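Local structure of PlyP35 (6S3Y) at residues Y15-R29 and G49-Y63. The protein probably binds the Listeria cell wall through this part of the phage P35 endolysin, directing the lytic enzyme to its substrate. Numbering follows the deposited sequence. Where two conformers were deposited one is given.
Sequences YFQDKPQFLNSKSVR and GVVKDGNKSVRGYIY
A single antiparallel bridge joins strand 6-17 to the hairpin 46-63 in a cell-wall-binding domain of the SH3 clan. Its hydrogen-bonded pair is Gln-17 with Tyr-61: Gln-17 N donates to Tyr-61 O at 2.8 Å, fairly straight (158° at the hydrogen), and Tyr-61 N returns a more bent bond to Gln-17 O. Where direct pairing stops, waters bridge the backbones on either side, one between Tyr-15 O and Tyr-63 N, the other between Asp-18 O and Arg-59 O.

How a ring can lie against bare backbone is seen in Phe-16. With CG anti to the backbone N (chi1 -171°), its ring comes down directly on Gly-60, which has no side chain to intervene; Gly-60 CA makes a CH-pi contact 3.5 Å from the centroid, while Gly-49 O and Ile-62 CB meet the ring edge. Trp-31 stacks on the same ring. The strand arrangement is consistent with a small SH3-like barrel, bent antiparallel strands wrapping an apolar core; a classic beta bulge sets Val-28 and Arg-29 both opposite Phe-16. Val-28 runs past Val-51 and Val-58 in the opposite direction, its CG1 touching CG1 of each at 3.8 Å. Beyond it, the guanidinium of Arg-29, nearly coplanar with the Asp-53 carboxylate (25°), forms an end-on salt bridge: Arg-29 NH1 meets Asp-53 OD1 at 2.8 Å on the syn lone pair, and NH2 binds the same oxygen. Val-51 CG1 covers one guanidinium face. Towards the other end of the hairpin, Pro-20 CD sits over the Tyr-61 ring, 3.8 Å from its centroid.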
loop_
_atom_site.group_PDB
_atom_site.type_symbol
_atom_site.label_atom_id
_atom_site.label_comp_id
_atom_site.label_asym_id
_atom_site.label_seq_id
_atom_site.Cartn_x
_atom_site.Cartn_y
_atom_site.Cartn_z
ATOM N N TYR A 15 -0.675 4.100 0.392
ATOM C CA TYR A 15 0.429 3.938 1.364
ATOM C C TYR A 15 1.556 4.906 0.991
ATOM O O TYR A 15 2.217 4.694 -0.027
ATOM C CB TYR A 15 0.834 2.461 1.405
ATOM C CG TYR A 15 -0.323 1.599 1.815
ATOM C CD1 TYR A 15 -0.645 1.423 3.150
ATOM C CD2 TYR A 15 -1.151 1.044 0.855
ATOM C CE1 TYR A 15 -1.751 0.681 3.515
ATOM C CE2 TYR A 15 -2.264 0.292 1.216
ATOM C CZ TYR A 15 -2.561 0.115 2.552
ATOM O OH TYR A 15 -3.668 -0.597 2.923
ATOM N N PHE A 16 1.716 5.959 1.783
ATOM C CA PHE A 16 2.815 6.950 1.644
ATOM C C PHE A 16 3.907 6.538 2.626
ATOM O O PHE A 16 3.797 6.851 3.830
ATOM C CB PHE A 16 2.255 8.353 1.861
ATOM C CG PHE A 16 3.163 9.514 1.562
ATOM C CD1 PHE A 16 3.647 9.735 0.277
ATOM C CD2 PHE A 16 3.478 10.421 2.554
ATOM C CE1 PHE A 16 4.416 10.853 0.000
ATOM C CE2 PHE A 16 4.259 11.538 2.279
ATOM C CZ PHE A 16 4.717 11.743 1.003
ATOM N N GLN A 17 4.867 5.753 2.146
ATOM C CA GLN A 17 5.861 5.043 3.003
ATOM C C GLN A 17 7.120 5.893 3.150
ATOM O O GLN A 17 7.347 6.773 2.295
ATOM C CB GLN A 17 6.183 3.664 2.390
ATOM C CG GLN A 17 4.984 2.731 2.235
ATOM C CD GLN A 17 4.301 2.422 3.555
ATOM O OE1 GLN A 17 3.251 2.994 3.888
ATOM N NE2 GLN A 17 4.911 1.532 4.325
ATOM N N ASP A 18 7.937 5.630 4.174
ATOM C CA ASP A 18 9.185 6.399 4.419
ATOM C C ASP A 18 10.264 5.986 3.410
ATOM O O ASP A 18 11.297 6.672 3.362
ATOM C CB ASP A 18 9.644 6.280 5.874
ATOM C CG ASP A 18 9.999 4.879 6.341
ATOM O OD1 ASP A 18 9.706 3.909 5.632
ATOM O OD2 ASP A 18 10.558 4.770 7.443
ATOM N N LYS A 19 10.030 4.934 2.628
ATOM C CA LYS A 19 10.952 4.423 1.584
ATOM C C LYS A 19 10.137 3.981 0.395
ATOM O O LYS A 19 8.981 3.591 0.585
ATOM C CB LYS A 19 11.678 3.172 2.072
ATOM C CG LYS A 19 12.458 3.340 3.350
ATOM C CD LYS A 19 12.838 2.057 4.000
ATOM C CE LYS A 19 13.434 2.324 5.359
ATOM N NZ LYS A 19 13.912 1.051 5.950
ATOM N N PRO A 20 10.702 3.974 -0.827
ATOM C CA PRO A 20 9.980 3.480 -2.001
ATOM C C PRO A 20 9.993 1.941 -2.087
ATOM O O PRO A 20 10.435 1.410 -3.079
ATOM C CB PRO A 20 10.733 4.123 -3.161
ATOM C CG PRO A 20 12.161 4.189 -2.654
ATOM C CD PRO A 20 12.047 4.464 -1.174
ATOM N N GLN A 21 9.478 1.280 -1.053
ATOM C CA GLN A 21 9.422 -0.199 -0.956
ATOM C C GLN A 21 8.276 -0.534 0.004
ATOM O O GLN A 21 7.987 0.282 0.897
ATOM C CB GLN A 21 10.783 -0.771 -0.495
ATOM C CG GLN A 21 11.339 -0.113 0.772
ATOM C CD GLN A 21 12.778 -0.376 1.190
ATOM O OE1 GLN A 21 13.727 0.147 0.613
ATOM N NE2 GLN A 21 12.943 -1.114 2.287
ATOM N N PHE A 22 7.645 -1.696 -0.176
ATOM C CA PHE A 22 6.554 -2.178 0.691
ATOM C C PHE A 22 7.092 -2.951 1.889
ATOM O O PHE A 22 6.406 -2.967 2.921
ATOM C CB PHE A 22 5.589 -2.971 -0.169
ATOM C CG PHE A 22 4.796 -2.112 -1.111
ATOM C CD1 PHE A 22 3.842 -1.221 -0.628
ATOM C CD2 PHE A 22 5.015 -2.180 -2.464
ATOM C CE1 PHE A 22 3.104 -0.456 -1.503
ATOM C CE2 PHE A 22 4.276 -1.413 -3.338
ATOM C CZ PHE A 22 3.311 -0.565 -2.853
ATOM N N LEU A 23 8.260 -3.569 1.772
ATOM C CA LEU A 23 8.899 -4.358 2.869
ATOM C C LEU A 23 9.807 -3.425 3.680
ATOM O O LEU A 23 10.555 -2.640 3.048
ATOM C CB LEU A 23 9.708 -5.502 2.240
ATOM C CG LEU A 23 10.535 -6.366 3.201
ATOM C CD1 LEU A 23 9.671 -7.224 4.062
ATOM C CD2 LEU A 23 11.556 -7.240 2.471
ATOM N N ASN A 24 9.773 -3.534 5.017
ATOM C CA ASN A 24 10.696 -2.841 5.950
ATOM C C ASN A 24 10.534 -1.325 5.788
ATOM O O ASN A 24 11.554 -0.621 5.801
ATOM C CB ASN A 24 12.175 -3.246 5.751
ATOM C CG ASN A 24 12.418 -4.706 6.067
ATOM O OD1 ASN A 24 11.819 -5.245 6.995
ATOM N ND2 ASN A 24 13.260 -5.348 5.277
ATOM N N SER A 25 9.315 -0.847 5.585
ATOM C CA SER A 25 8.988 0.595 5.487
ATOM C C SER A 25 7.858 0.913 6.467
ATOM O O SER A 25 7.068 0.041 6.776
ATOM C CB SER A 25 8.657 1.004 4.071
ATOM O OG SER A 25 7.470 0.361 3.607
ATOM N N LYS A 26 7.842 2.139 6.957
ATOM C CA LYS A 26 6.790 2.677 7.860
ATOM C C LYS A 26 5.925 3.628 7.048
ATOM O O LYS A 26 6.450 4.278 6.144
ATOM C CB LYS A 26 7.423 3.411 9.046
ATOM C CG LYS A 26 8.102 2.494 10.048
ATOM C CD LYS A 26 9.063 3.190 10.953
ATOM C CE LYS A 26 9.510 2.269 12.067
ATOM N NZ LYS A 26 10.298 3.018 13.072
ATOM N N SER A 27 4.649 3.721 7.386
ATOM C CA SER A 27 3.708 4.663 6.742
ATOM C C SER A 27 3.964 6.068 7.296
ATOM O O SER A 27 3.852 6.269 8.498
ATOM C CB SER A 27 2.285 4.225 6.933
ATOM O OG SER A 27 2.054 3.015 6.218
ATOM N N VAL A 28 4.346 6.997 6.441
ATOM C CA VAL A 28 4.348 8.452 6.785
ATOM C C VAL A 28 2.890 8.930 6.788
ATOM O O VAL A 28 2.516 9.656 7.708
ATOM C CB VAL A 28 5.226 9.234 5.797
ATOM C CG1 VAL A 28 5.120 10.720 6.029
ATOM C CG2 VAL A 28 6.673 8.783 5.883
ATOM N N ARG A 29 2.109 8.528 5.789
ATOM C CA ARG A 29 0.642 8.748 5.731
ATOM C C ARG A 29 -0.028 7.491 5.170
ATOM O O ARG A 29 0.542 6.861 4.262
ATOM C CB ARG A 29 0.251 9.921 4.821
ATOM C CG ARG A 29 0.714 11.276 5.319
ATOM C CD ARG A 29 -0.038 11.797 6.510
ATOM N NE ARG A 29 0.379 13.154 6.861
ATOM C CZ ARG A 29 1.354 13.454 7.707
ATOM N NH1 ARG A 29 2.052 12.508 8.300
ATOM N NH2 ARG A 29 1.642 14.705 8.003
ATOM N N GLY A 49 6.933 12.840 -2.122
ATOM C CA GLY A 49 6.487 14.171 -1.713
ATOM C C GLY A 49 6.859 14.433 -0.278
ATOM O O GLY A 49 7.502 13.555 0.347
ATOM N N VAL A 50 6.449 15.596 0.221
ATOM C CA VAL A 50 6.726 16.028 1.601
ATOM C C VAL A 50 5.398 16.387 2.270
ATOM O O VAL A 50 4.512 16.879 1.587
ATOM C CB VAL A 50 7.717 17.196 1.554
ATOM C CG1 VAL A 50 7.913 17.829 2.913
ATOM C CG2 VAL A 50 9.057 16.712 1.014
ATOM N N VAL A 51 5.301 16.100 3.566
ATOM C CA VAL A 51 4.186 16.505 4.459
ATOM C C VAL A 51 4.821 17.131 5.712
ATOM O O VAL A 51 6.062 16.995 5.900
ATOM C CB VAL A 51 3.393 15.211 4.733
ATOM C CG1 VAL A 51 4.016 14.362 5.776
ATOM C CG2 VAL A 51 1.921 15.328 4.679
ATOM N N LYS A 52 4.022 17.772 6.543
ATOM C CA LYS A 52 4.492 18.361 7.827
ATOM C C LYS A 52 4.056 17.467 8.976
ATOM O O LYS A 52 2.853 17.231 9.083
ATOM C CB LYS A 52 3.898 19.760 8.042
ATOM C CG LYS A 52 4.133 20.742 6.914
ATOM C CD LYS A 52 5.592 21.037 6.605
ATOM C CE LYS A 52 6.142 22.276 7.293
ATOM N NZ LYS A 52 6.296 22.063 8.754
ATOM N N ASP A 53 4.992 16.982 9.787
ATOM C CA ASP A 53 4.700 16.393 11.120
ATOM C C ASP A 53 5.149 17.424 12.158
ATOM O O ASP A 53 6.374 17.510 12.421
ATOM C CB ASP A 53 5.372 15.034 11.319
ATOM C CG ASP A 53 4.756 13.889 10.530
ATOM O OD1 ASP A 53 3.606 14.005 10.060
ATOM O OD2 ASP A 53 5.421 12.851 10.443
ATOM N N GLY A 54 4.197 18.229 12.649
ATOM C CA GLY A 54 4.487 19.435 13.449
ATOM C C GLY A 54 5.216 20.468 12.609
ATOM O O GLY A 54 4.683 20.862 11.559
ATOM N N ASN A 55 6.409 20.867 13.041
ATOM C CA ASN A 55 7.265 21.866 12.341
ATOM C C ASN A 55 8.193 21.189 11.327
ATOM O O ASN A 55 8.814 21.932 10.556
ATOM C CB ASN A 55 8.062 22.741 13.298
ATOM C CG ASN A 55 8.901 21.959 14.281
ATOM O OD1 ASN A 55 9.624 21.054 13.881
ATOM N ND2 ASN A 55 8.801 22.302 15.555
ATOM N N LYS A 56 8.274 19.855 11.326
ATOM C CA LYS A 56 9.261 19.083 10.517
ATOM C C LYS A 56 8.641 18.710 9.165
ATOM O O LYS A 56 7.468 18.260 9.140
ATOM C CB LYS A 56 9.714 17.825 11.265
ATOM C CG LYS A 56 10.511 18.071 12.532
ATOM C CD LYS A 56 11.825 18.787 12.266
ATOM C CE LYS A 56 12.494 19.323 13.517
ATOM N NZ LYS A 56 12.767 18.239 14.488
ATOM N N SER A 57 9.371 18.932 8.073
ATOM C CA SER A 57 9.083 18.372 6.734
ATOM C C SER A 57 9.553 16.913 6.709
ATOM O O SER A 57 10.727 16.680 7.003
ATOM C CB SER A 57 9.748 19.143 5.643
ATOM O OG SER A 57 8.964 20.236 5.280
ATOM N N VAL A 58 8.687 15.983 6.322
ATOM C CA VAL A 58 8.999 14.530 6.267
ATOM C C VAL A 58 8.674 14.038 4.858
ATOM O O VAL A 58 7.625 14.416 4.307
ATOM C CB VAL A 58 8.229 13.754 7.340
ATOM C CG1 VAL A 58 6.737 13.933 7.207
ATOM C CG2 VAL A 58 8.584 12.286 7.289
ATOM N N ARG A 59 9.587 13.265 4.267
ATOM C CA ARG A 59 9.463 12.783 2.877
ATOM C C ARG A 59 8.787 11.409 2.891
ATOM O O ARG A 59 9.089 10.593 3.767
ATOM C CB ARG A 59 10.827 12.737 2.184
ATOM C CG ARG A 59 10.757 12.233 0.756
ATOM C CD ARG A 59 11.978 12.600 -0.064
ATOM N NE ARG A 59 12.137 14.037 -0.207
ATOM C CZ ARG A 59 11.515 14.789 -1.097
ATOM N NH1 ARG A 59 10.623 14.285 -1.927
ATOM N NH2 ARG A 59 11.743 16.088 -1.104
ATOM N N GLY A 60 7.939 11.156 1.910
ATOM C CA GLY A 60 7.368 9.825 1.687
ATOM C C GLY A 60 7.357 9.451 0.224
ATOM O O GLY A 60 7.714 10.284 -0.637
ATOM N N TYR A 61 6.952 8.205 -0.026
ATOM C CA TYR A 61 6.951 7.575 -1.356
ATOM C C TYR A 61 5.644 6.795 -1.507
ATOM O O TYR A 61 5.293 6.037 -0.597
ATOM C CB TYR A 61 8.162 6.641 -1.485
ATOM C CG TYR A 61 9.484 7.339 -1.304
ATOM C CD1 TYR A 61 10.033 7.517 -0.045
ATOM C CD2 TYR A 61 10.164 7.845 -2.390
ATOM C CE1 TYR A 61 11.238 8.198 0.132
ATOM C CE2 TYR A 61 11.375 8.505 -2.246
ATOM C CZ TYR A 61 11.909 8.689 -0.974
ATOM O OH TYR A 61 13.078 9.355 -0.768
ATOM N N ILE A 62 5.000 6.918 -2.658
ATOM C CA ILE A 62 3.739 6.195 -2.904
ATOM C C ILE A 62 3.771 5.590 -4.301
ATOM O O ILE A 62 4.230 6.243 -5.256
ATOM C CB ILE A 62 2.519 7.116 -2.645
ATOM C CG1 ILE A 62 1.217 6.333 -2.798
ATOM C CG2 ILE A 62 2.548 8.349 -3.522
ATOM C CD1 ILE A 62 0.030 6.983 -2.106
ATOM N N TYR A 63 3.295 4.357 -4.408
ATOM C CA TYR A 63 3.366 3.560 -5.653
ATOM C C TYR A 63 2.451 4.171 -6.698
ATOM O O TYR A 63 1.398 4.704 -6.329
ATOM C CB TYR A 63 3.043 2.118 -5.282
ATOM C CG TYR A 63 3.291 1.108 -6.367
ATOM C CD1 TYR A 63 4.530 0.507 -6.508
ATOM C CD2 TYR A 63 2.276 0.720 -7.221
ATOM C CE1 TYR A 63 4.755 -0.481 -7.459
ATOM C CE2 TYR A 63 2.478 -0.265 -8.171
ATOM C CZ TYR A 63 3.720 -0.872 -8.284
ATOM O OH TYR A 63 3.918 -1.814 -9.239
HETATM O O HOH W 1 2.731 2.832 -2.003
HETATM O O HOH W 2 11.504 9.233 4.164
#